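Local coordinates for protein sulfite dehydrogenase (Paracoccus pantotrophus, PDB 2XTS) that oxidises protein-bound sulfane sulfur as part of the Sox system, using a molybdenum–molybdopterin cofactor and a cytochrome partner with heme c for electron transfer, at residues Thr312-Gly317 with Arg326-Ile331; Ser266-Pro271 with Leu284-Leu289; Trp168-Gly173 with Gly180-Met185. All coordinates share one frame; numbering follows the deposited sequence.

Interaction 1 of 3, residues Thr312-Gly317 with Arg326-Ile331; sequences TARITG and RFHLDI
Backbone hydrogen bonds set the register of these two antiparallel segments, whose short strand axes are inclined at 131°. Arg314 and His328 form a hydrogen-bonded pair: Arg314 N donates to His328 O at 3.0 Å, and His328 N returns the bond to Arg314 O, approaching nearly along the C=O axis at 2.9 Å. Toward the connecting loop, Thr316 N reaches Arg326 O from above the carbonyl plane. The return bond there is replaced by a water that donates to Thr316 O and accepts from Arg326 N.

The charged contact lies on the face of Arg314 and His328. Arg314 starts with CG in the crowded position between N and carbonyl carbon (chi1 73°), then runs extended to NE, so its guanidinium reaches Asp330 end-on in a salt bridge. NH1 at 2.9 Å and NH2 at 3.1 Å both grip Asp330 OD2, NH2 meeting OD2 on its syn lone pair and NH1 coming from above the carboxylate plane. A second water donates a hydrogen bond to Asp330 OD1 and accepts a weak one from Arg314 NH2. His328 CB lies over one guanidinium face, near its rim. NH2 also donates to Arg111 O of the second subunit, so the long arginine suits a place where it must serve strand and dimer partner together; its positive charge would be expected to favour ionised Asp330.

Phe327 and Ile315 share the other face, Ile315 CD1 4.2 Å from Phe327 CB; small Ala313, pointing toward the partner strand, brings CB to 4.0 Å from Phe327 CD1. The Phe327 ring also packs on Val300 and Val302. One face is polar and turned to the second subunit, the other apolar and packed on strand 297-303, as fits a beta hairpin of the immunoglobulin-like (E-set) dimerisation domain of the sulfite oxidase family.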
loop_
_atom_site.group_PDB
_atom_site.type_symbol
_atom_site.label_atom_id
_atom_site.label_comp_id
_atom_site.label_asym_id
_atom_site.label_seq_id
_atom_site.Cartn_x
_atom_site.Cartn_y
_atom_site.Cartn_z
ATOM N N THR A 312 -1.187 -18.884 -22.793
ATOM C CA THR A 312 -1.107 -17.491 -22.397
ATOM C C THR A 312 -2.068 -17.263 -21.232
ATOM O O THR A 312 -3.239 -17.603 -21.294
ATOM C CB THR A 312 -1.331 -16.543 -23.587
ATOM O OG1 THR A 312 -0.348 -16.836 -24.596
ATOM C CG2 THR A 312 -1.238 -15.091 -23.139
ATOM N N ALA A 313 -1.520 -16.728 -20.148
ATOM C CA ALA A 313 -2.276 -16.374 -18.946
ATOM C C ALA A 313 -2.950 -15.035 -19.193
ATOM O O ALA A 313 -2.754 -14.401 -20.239
ATOM C CB ALA A 313 -1.323 -16.284 -17.735
ATOM N N ARG A 314 -3.756 -14.590 -18.234
ATOM C CA ARG A 314 -4.306 -13.229 -18.317
ATOM C C ARG A 314 -3.588 -12.305 -17.345
ATOM O O ARG A 314 -3.119 -12.760 -16.300
ATOM C CB ARG A 314 -5.812 -13.210 -18.083
ATOM C CG ARG A 314 -6.252 -13.431 -16.661
ATOM C CD ARG A 314 -7.773 -13.411 -16.548
ATOM N NE ARG A 314 -8.181 -13.643 -15.166
ATOM C CZ ARG A 314 -8.236 -14.839 -14.587
ATOM N NH1 ARG A 314 -7.887 -15.938 -15.243
ATOM N NH2 ARG A 314 -8.601 -14.942 -13.314
ATOM N N ILE A 315 -3.454 -11.049 -17.746
ATOM C CA ILE A 315 -2.980 -9.972 -16.889
ATOM C C ILE A 315 -4.165 -9.490 -16.080
ATOM O O ILE A 315 -5.197 -9.132 -16.658
ATOM C CB ILE A 315 -2.466 -8.785 -17.733
ATOM C CG1 ILE A 315 -1.260 -9.229 -18.562
ATOM C CG2 ILE A 315 -2.176 -7.564 -16.848
ATOM C CD1 ILE A 315 -0.359 -10.176 -17.844
ATOM N N THR A 316 -4.026 -9.506 -14.759
ATOM C CA THR A 316 -5.048 -9.006 -13.838
ATOM C C THR A 316 -4.640 -7.626 -13.373
ATOM O O THR A 316 -3.668 -7.469 -12.647
ATOM C CB THR A 316 -5.211 -9.989 -12.681
ATOM O OG1 THR A 316 -5.729 -11.204 -13.232
ATOM C CG2 THR A 316 -6.167 -9.489 -11.621
ATOM N N GLY A 317 -5.365 -6.620 -13.843
ATOM C CA GLY A 317 -5.007 -5.227 -13.589
ATOM C C GLY A 317 -4.264 -4.677 -14.778
ATOM O O GLY A 317 -4.434 -5.147 -15.906
ATOM N N ARG A 326 0.529 -8.556 -12.249
ATOM C CA ARG A 326 -0.074 -9.790 -11.767
ATOM C C ARG A 326 -0.666 -10.561 -12.914
ATOM O O ARG A 326 -1.334 -9.982 -13.746
ATOM C CB ARG A 326 -1.166 -9.440 -10.770
ATOM C CG ARG A 326 -1.942 -10.631 -10.199
ATOM C CD ARG A 326 -1.117 -11.662 -9.422
ATOM N NE ARG A 326 -0.361 -11.033 -8.337
ATOM C CZ ARG A 326 0.433 -11.675 -7.491
ATOM N NH1 ARG A 326 0.616 -12.985 -7.581
ATOM N NH2 ARG A 326 1.105 -10.994 -6.578
ATOM N N PHE A 327 -0.412 -11.867 -12.959
ATOM C CA PHE A 327 -1.058 -12.750 -13.937
ATOM C C PHE A 327 -1.736 -13.917 -13.266
ATOM O O PHE A 327 -1.363 -14.335 -12.165
ATOM C CB PHE A 327 -0.075 -13.272 -15.015
ATOM C CG PHE A 327 0.994 -14.210 -14.500
ATOM C CD1 PHE A 327 0.778 -15.584 -14.453
ATOM C CD2 PHE A 327 2.223 -13.725 -14.079
ATOM C CE1 PHE A 327 1.766 -16.438 -13.978
ATOM C CE2 PHE A 327 3.222 -14.585 -13.609
ATOM C CZ PHE A 327 2.996 -15.928 -13.557
ATOM N N HIS A 328 -2.752 -14.445 -13.950
ATOM C CA HIS A 328 -3.504 -15.596 -13.475
ATOM C C HIS A 328 -3.802 -16.557 -14.604
ATOM O O HIS A 328 -4.031 -16.147 -15.739
ATOM C CB HIS A 328 -4.851 -15.212 -12.883
ATOM C CG HIS A 328 -4.759 -14.396 -11.638
ATOM N ND1 HIS A 328 -4.431 -14.905 -10.400
ATOM C CD2 HIS A 328 -4.997 -13.079 -11.449
ATOM C CE1 HIS A 328 -4.431 -13.920 -9.512
ATOM N NE2 HIS A 328 -4.770 -12.804 -10.126
ATOM N N LEU A 329 -3.822 -17.837 -14.259
ATOM C CA LEU A 329 -4.342 -18.879 -15.141
ATOM C C LEU A 329 -5.113 -19.840 -14.265
ATOM O O LEU A 329 -4.588 -20.359 -13.283
ATOM C CB LEU A 329 -3.231 -19.628 -15.898
ATOM C CG LEU A 329 -3.685 -20.699 -16.909
ATOM C CD1 LEU A 329 -4.222 -20.039 -18.174
ATOM C CD2 LEU A 329 -2.610 -21.705 -17.264
ATOM N N ASP A 330 -6.389 -20.042 -14.603
ATOM C CA ASP A 330 -7.226 -20.963 -13.877
ATOM C C ASP A 330 -7.221 -22.297 -14.578
ATOM O O ASP A 330 -7.470 -22.360 -15.779
ATOM C CB ASP A 330 -8.619 -20.372 -13.767
ATOM C CG ASP A 330 -8.605 -19.046 -13.015
ATOM O OD1 ASP A 330 -8.225 -19.083 -11.825
ATOM O OD2 ASP A 330 -8.990 -17.992 -13.589
ATOM N N ILE A 331 -6.928 -23.358 -13.830
ATOM C CA ILE A 331 -6.957 -24.721 -14.393
ATOM C C ILE A 331 -7.838 -25.659 -13.575
ATOM O O ILE A 331 -8.282 -25.328 -12.475
ATOM C CB ILE A 331 -5.523 -25.318 -14.552
ATOM C CG1 ILE A 331 -4.902 -25.676 -13.190
ATOM C CG2 ILE A 331 -4.636 -24.364 -15.347
ATOM C CD1 ILE A 331 -3.684 -26.616 -13.288
HETATM O O HOH W 1 -7.644 -16.545 -10.969
HETATM O O HOH W 2 -1.204 -6.282 -12.819
#

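Interaction 2 of 3, residues Ser266-Pro271 with Leu284-Leu289; sequences SVITSP and LVISGL
A classic beta bulge interrupts the antiparallel hairpin formed by strands 265-270 and 282-291: Thr269 and Ser270 together face the single residue Ser287. Both backbone amides turn to Ser287 O, with Thr269 N at 2.8 Å, in the carbonyl plane on a lone pair, and Ser270 N at 3.2 Å, above that plane. Thr269 makes room for the extra residue by leaving the extended conformation (psi -23°). Regular pairing resumes at once, for Ser287 N donates to Ser270 O at 2.9 Å, and before the bulge Val267 and Leu289 exchange two bonds, each nearly along its C=O axis.

Between these pairs Ile268 lies across from Gly288, their CA atoms only 4.1 Å apart. Glycine is needed at this approach, since a beta carbon on it would come within 2.4 Å of Val267 O.

Strand 265-270 is the outermost strand, within this chain, of the eight-stranded sheet of the E-set dimerisation domain; its two sides carry different chemistry. Ile268 and Ile286 cross obliquely, their CG2 branches meeting at 3.8 Å; beta-branched chains suit this buried strand position, and Ile268 continues onto Leu340 and Ser342 of strand 338-346. Pro271 follows the end of the strand through a cis peptide bond. That turn lays its ring toward the second strand: CG meets Leu284 CD2 tip to tip at 4.1 Å, while the proline and Ile286 side chains cross obliquely, CD meeting Ile286 CG1.

Ser270 and Ser287 share the other face, Ser270 OG 3.7 Å from Ser287 CB; Ser270 OG is hydrogen-bonded to a glycerol probably from the crystallisation liquor. Arg326 NH1 from the next strand is hydrogen-bonded to both Thr269 OG1 and Ser287 OG, and Glu62 OE1 is also hydrogen-bonded to Ser287 OG.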
loop_
_atom_site.group_PDB
_atom_site.type_symbol
_atom_site.label_atom_id
_atom_site.label_comp_id
_atom_site.label_asym_id
_atom_site.label_seq_id
_atom_site.Cartn_x
_atom_site.Cartn_y
_atom_site.Cartn_z
ATOM N N SER A 266 9.629 -13.357 -14.396
ATOM C CA SER A 266 8.365 -13.759 -13.799
ATOM C C SER A 266 8.558 -14.890 -12.837
ATOM O O SER A 266 9.541 -15.626 -12.896
ATOM C CB SER A 266 7.348 -14.207 -14.845
ATOM O OG SER A 266 7.697 -15.443 -15.434
ATOM N N VAL A 267 7.566 -15.075 -11.991
ATOM C CA VAL A 267 7.509 -16.215 -11.095
ATOM C C VAL A 267 6.064 -16.509 -10.730
ATOM O O VAL A 267 5.287 -15.586 -10.485
ATOM C CB VAL A 267 8.379 -16.036 -9.806
ATOM C CG1 VAL A 267 7.928 -14.838 -8.954
ATOM C CG2 VAL A 267 8.415 -17.333 -8.993
ATOM N N ILE A 268 5.709 -17.791 -10.709
ATOM C CA ILE A 268 4.449 -18.269 -10.159
ATOM C C ILE A 268 4.558 -18.263 -8.630
ATOM O O ILE A 268 5.384 -18.952 -8.045
ATOM C CB ILE A 268 4.118 -19.673 -10.702
ATOM C CG1 ILE A 268 3.780 -19.561 -12.199
ATOM C CG2 ILE A 268 2.942 -20.273 -9.942
ATOM C CD1 ILE A 268 3.784 -20.908 -12.960
ATOM N N THR A 269 3.711 -17.466 -7.984
ATOM C CA THR A 269 3.725 -17.354 -6.527
ATOM C C THR A 269 2.838 -18.386 -5.855
ATOM O O THR A 269 3.065 -18.713 -4.704
ATOM C CB THR A 269 3.357 -15.926 -6.095
ATOM O OG1 THR A 269 2.075 -15.572 -6.623
ATOM C CG2 THR A 269 4.374 -14.936 -6.646
ATOM N N SER A 270 1.846 -18.900 -6.576
ATOM C CA SER A 270 1.096 -20.031 -6.086
ATOM C C SER A 270 0.482 -20.810 -7.229
ATOM O O SER A 270 0.016 -20.252 -8.177
ATOM C CB SER A 270 0.005 -19.605 -5.124
ATOM O OG SER A 270 -1.069 -19.027 -5.824
ATOM N N PRO A 271 0.561 -22.149 -7.142
ATOM C CA PRO A 271 1.284 -22.966 -6.162
ATOM C C PRO A 271 2.776 -22.657 -6.168
ATOM O O PRO A 271 3.328 -22.243 -7.184
ATOM C CB PRO A 271 1.051 -24.413 -6.648
ATOM C CG PRO A 271 -0.055 -24.354 -7.577
ATOM C CD PRO A 271 -0.045 -22.981 -8.191
ATOM N N LEU A 284 -8.105 -24.800 -9.642
ATOM C CA LEU A 284 -6.855 -24.339 -9.049
ATOM C C LEU A 284 -6.486 -23.031 -9.697
ATOM O O LEU A 284 -6.444 -22.938 -10.930
ATOM C CB LEU A 284 -5.748 -25.369 -9.305
ATOM C CG LEU A 284 -4.361 -25.092 -8.744
ATOM C CD1 LEU A 284 -4.347 -25.128 -7.234
ATOM C CD2 LEU A 284 -3.375 -26.080 -9.311
ATOM N N VAL A 285 -6.189 -22.026 -8.866
ATOM C CA VAL A 285 -5.673 -20.751 -9.354
ATOM C C VAL A 285 -4.147 -20.794 -9.415
ATOM O O VAL A 285 -3.475 -21.094 -8.430
ATOM C CB VAL A 285 -6.108 -19.596 -8.432
ATOM C CG1 VAL A 285 -5.399 -18.288 -8.855
ATOM C CG2 VAL A 285 -7.660 -19.462 -8.433
ATOM N N ILE A 286 -3.603 -20.541 -10.596
ATOM C CA ILE A 286 -2.182 -20.247 -10.752
ATOM C C ILE A 286 -2.043 -18.734 -10.767
ATOM O O ILE A 286 -2.649 -18.063 -11.593
ATOM C CB ILE A 286 -1.574 -20.878 -12.037
ATOM C CG1 ILE A 286 -1.748 -22.413 -11.957
ATOM C CG2 ILE A 286 -0.140 -20.404 -12.220
ATOM C CD1 ILE A 286 -1.250 -23.152 -13.155
ATOM N N SER A 287 -1.273 -18.202 -9.820
ATOM C CA SER A 287 -1.082 -16.754 -9.678
ATOM C C SER A 287 0.405 -16.450 -9.739
ATOM O O SER A 287 1.204 -17.238 -9.246
ATOM C CB SER A 287 -1.617 -16.298 -8.323
ATOM O OG SER A 287 -1.511 -14.907 -8.162
ATOM N N GLY A 288 0.768 -15.307 -10.315
ATOM C CA GLY A 288 2.146 -14.901 -10.225
ATOM C C GLY A 288 2.405 -13.481 -10.623
ATOM O O GLY A 288 1.493 -12.707 -10.925
ATOM N N LEU A 289 3.699 -13.158 -10.605
ATOM C CA LEU A 289 4.184 -11.823 -10.890
ATOM C C LEU A 289 5.119 -11.821 -12.108
ATOM O O LEU A 289 5.898 -12.743 -12.303
ATOM C CB LEU A 289 4.977 -11.269 -9.707
ATOM C CG LEU A 289 4.140 -10.914 -8.487
ATOM C CD1 LEU A 289 5.027 -10.784 -7.254
ATOM C CD2 LEU A 289 3.334 -9.662 -8.784
#

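Interaction 3 of 3, residues Trp168-Gly173 with Gly180-Met185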
loop_
_atom_site.group_PDB
_atom_site.type_symbol
_atom_site.label_atom_id
_atom_site.label_comp_id
_atom_site.label_asym_id
_atom_site.label_seq_id
_atom_site.Cartn_x
_atom_site.Cartn_y
_atom_site.Cartn_z
ATOM N N TRP A 168 28.061 12.549 -15.812
ATOM C CA TRP A 168 27.730 11.511 -14.837
ATOM C C TRP A 168 27.288 12.151 -13.548
ATOM O O TRP A 168 27.808 13.191 -13.150
ATOM C CB TRP A 168 28.945 10.608 -14.572
ATOM C CG TRP A 168 29.360 9.739 -15.688
ATOM C CD1 TRP A 168 30.157 10.079 -16.731
ATOM C CD2 TRP A 168 28.994 8.371 -15.879
ATOM N NE1 TRP A 168 30.319 8.994 -17.557
ATOM C CE2 TRP A 168 29.627 7.931 -17.045
ATOM C CE3 TRP A 168 28.220 7.463 -15.151
ATOM C CZ2 TRP A 168 29.506 6.622 -17.519
ATOM C CZ3 TRP A 168 28.101 6.140 -15.618
ATOM C CH2 TRP A 168 28.731 5.745 -16.796
ATOM N N LEU A 169 26.347 11.485 -12.883
ATOM C CA LEU A 169 25.915 11.852 -11.546
ATOM C C LEU A 169 26.273 10.717 -10.618
ATOM O O LEU A 169 26.005 9.538 -10.907
ATOM C CB LEU A 169 24.410 12.120 -11.512
ATOM C CG LEU A 169 23.765 12.457 -10.159
ATOM C CD1 LEU A 169 22.532 13.308 -10.368
ATOM C CD2 LEU A 169 23.390 11.184 -9.400
ATOM N N TYR A 170 26.900 11.076 -9.507
ATOM C CA TYR A 170 27.230 10.135 -8.451
ATOM C C TYR A 170 26.326 10.413 -7.269
ATOM O O TYR A 170 26.291 11.541 -6.775
ATOM C CB TYR A 170 28.676 10.336 -8.058
ATOM C CG TYR A 170 29.169 9.466 -6.924
ATOM C CD1 TYR A 170 29.473 8.110 -7.118
ATOM C CD2 TYR A 170 29.418 10.018 -5.671
ATOM C CE1 TYR A 170 29.978 7.341 -6.066
ATOM C CE2 TYR A 170 29.887 9.265 -4.624
ATOM C CZ TYR A 170 30.194 7.939 -4.827
ATOM O OH TYR A 170 30.676 7.175 -3.782
ATOM N N ALA A 171 25.606 9.391 -6.802
ATOM C CA ALA A 171 24.696 9.562 -5.665
ATOM C C ALA A 171 25.221 8.762 -4.502
ATOM O O ALA A 171 25.579 7.596 -4.668
ATOM C CB ALA A 171 23.272 9.105 -5.983
ATOM N N GLU A 172 25.261 9.377 -3.322
ATOM C CA GLU A 172 25.654 8.634 -2.122
ATOM C C GLU A 172 24.720 8.903 -0.975
ATOM O O GLU A 172 24.048 9.943 -0.887
ATOM C CB GLU A 172 27.104 8.874 -1.679
ATOM C CG GLU A 172 27.372 10.283 -1.327
ATOM C CD GLU A 172 28.555 10.577 -0.351
ATOM O OE1 GLU A 172 28.777 11.778 -0.145
ATOM O OE2 GLU A 172 29.243 9.689 0.217
ATOM N N GLY A 173 24.663 7.896 -0.121
ATOM C CA GLY A 173 23.810 7.892 1.039
ATOM C C GLY A 173 24.443 8.476 2.286
ATOM O O GLY A 173 25.657 8.631 2.371
ATOM N N GLY A 180 27.678 4.524 -2.850
ATOM C CA GLY A 180 27.815 5.451 -3.960
ATOM C C GLY A 180 27.724 4.722 -5.280
ATOM O O GLY A 180 28.336 3.682 -5.457
ATOM N N ARG A 181 26.958 5.294 -6.210
ATOM C CA ARG A 181 26.778 4.749 -7.539
ATOM C C ARG A 181 26.776 5.864 -8.575
ATOM O O ARG A 181 26.239 6.947 -8.335
ATOM C CB ARG A 181 25.469 3.934 -7.658
ATOM C CG ARG A 181 25.484 2.584 -6.961
ATOM C CD ARG A 181 26.530 1.646 -7.517
ATOM N NE ARG A 181 26.379 1.333 -8.919
ATOM C CZ ARG A 181 25.726 0.305 -9.442
ATOM N NH1 ARG A 181 25.089 -0.570 -8.694
ATOM N NH2 ARG A 181 25.725 0.135 -10.746
ATOM N N SER A 182 27.311 5.543 -9.755
ATOM C CA SER A 182 27.386 6.454 -10.887
ATOM C C SER A 182 26.272 6.215 -11.898
ATOM O O SER A 182 25.972 5.075 -12.266
ATOM C CB SER A 182 28.706 6.256 -11.593
ATOM O OG SER A 182 29.795 6.443 -10.716
ATOM N N PHE A 183 25.668 7.307 -12.381
ATOM C CA PHE A 183 24.571 7.254 -13.349
ATOM C C PHE A 183 24.924 8.103 -14.568
ATOM O O PHE A 183 25.382 9.229 -14.411
ATOM C CB PHE A 183 23.323 7.918 -12.756
ATOM C CG PHE A 183 22.724 7.244 -11.573
ATOM C CD1 PHE A 183 23.312 7.325 -10.343
ATOM C CD2 PHE A 183 21.516 6.584 -11.681
ATOM C CE1 PHE A 183 22.715 6.712 -9.244
ATOM C CE2 PHE A 183 20.906 6.007 -10.579
ATOM C CZ PHE A 183 21.522 6.047 -9.369
ATOM N N PRO A 184 24.627 7.620 -15.778
ATOM C CA PRO A 184 24.734 8.521 -16.921
ATOM C C PRO A 184 23.664 9.602 -16.864
ATOM O O PRO A 184 22.529 9.336 -16.483
ATOM C CB PRO A 184 24.502 7.597 -18.114
ATOM C CG PRO A 184 23.674 6.521 -17.595
ATOM C CD PRO A 184 24.028 6.329 -16.165
ATOM N N MET A 185 24.007 10.808 -17.300
ATOM C CA MET A 185 23.080 11.932 -17.194
ATOM C C MET A 185 21.787 11.688 -17.978
ATOM O O MET A 185 20.735 12.129 -17.564
ATOM C CB MET A 185 23.755 13.233 -17.668
ATOM C CG MET A 185 23.091 14.538 -17.222
ATOM S SD MET A 185 22.836 14.713 -15.426
ATOM C CE MET A 185 24.447 14.359 -14.776
#
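This antiparallel beta hairpin borders a mixed sheet in the molybdopterin-binding domain. At its start Trp168 lays its indole along the opposite backbone, CE3 3.4 Å from Phe183 C, with Pro184 CA over one face near the rim; the broad indole and compact proline ring suit this pairing. Leu169 and Phe183 exchange backbone bonds, the shorter from Phe183 N to Leu169 O at 2.7 Å. Their side chains lie side by side, Leu169 CD2 4.0 Å from Phe183 CD1, while bent Met185 brings CE against Leu169 CB. Tyr170, with CG anti to the backbone N, stretches its ring along Arg181 and Gly180 until OH stands 3.3 Å from Gly180 CA, where any beta carbon would collide. An alanine in place of Tyr170 removes this ring and would probably loosen the hairpin end and the packing on Val237 of this chain and Ala20 of the cytochrome. Ala171, small beside Phe183 CE1, pairs with Arg181, whose NH1 forms a salt bridge with Glu219 (cobalt site) and a hydrogen bond with Asn221 (molybdenum pocket). Just ahead of Gly173, which touches the molybdopterin, Glu172 OE1 forms salt bridges with Arg228 NE and Arg229 NE, and OE2 one with Arg95 NE of the cytochrome chain.

In the fold
Interactions 1 and 2 are two hairpins of one antiparallel sheet: strands 325-333 and 282-291 are neighbours, joined by backbone hydrogen bonds such as Leu329 with Ile286, and the centres lie about 9 Å apart. Interaction 2 is buried and relies on backbone geometry, aliphatic packing and shared hydroxyls, whereas interaction 1 is partly buried and adds an ion pair beside the second subunit. Interaction 3 belongs to another domain on the opposite side of the chain's centre, its own centre about 38 Å from that of interaction 1 and 36 Å from that of interaction 2. Also buried, it is richer in aromatic rings, and its charged residues turn toward the metal sites and the cytochrome chain.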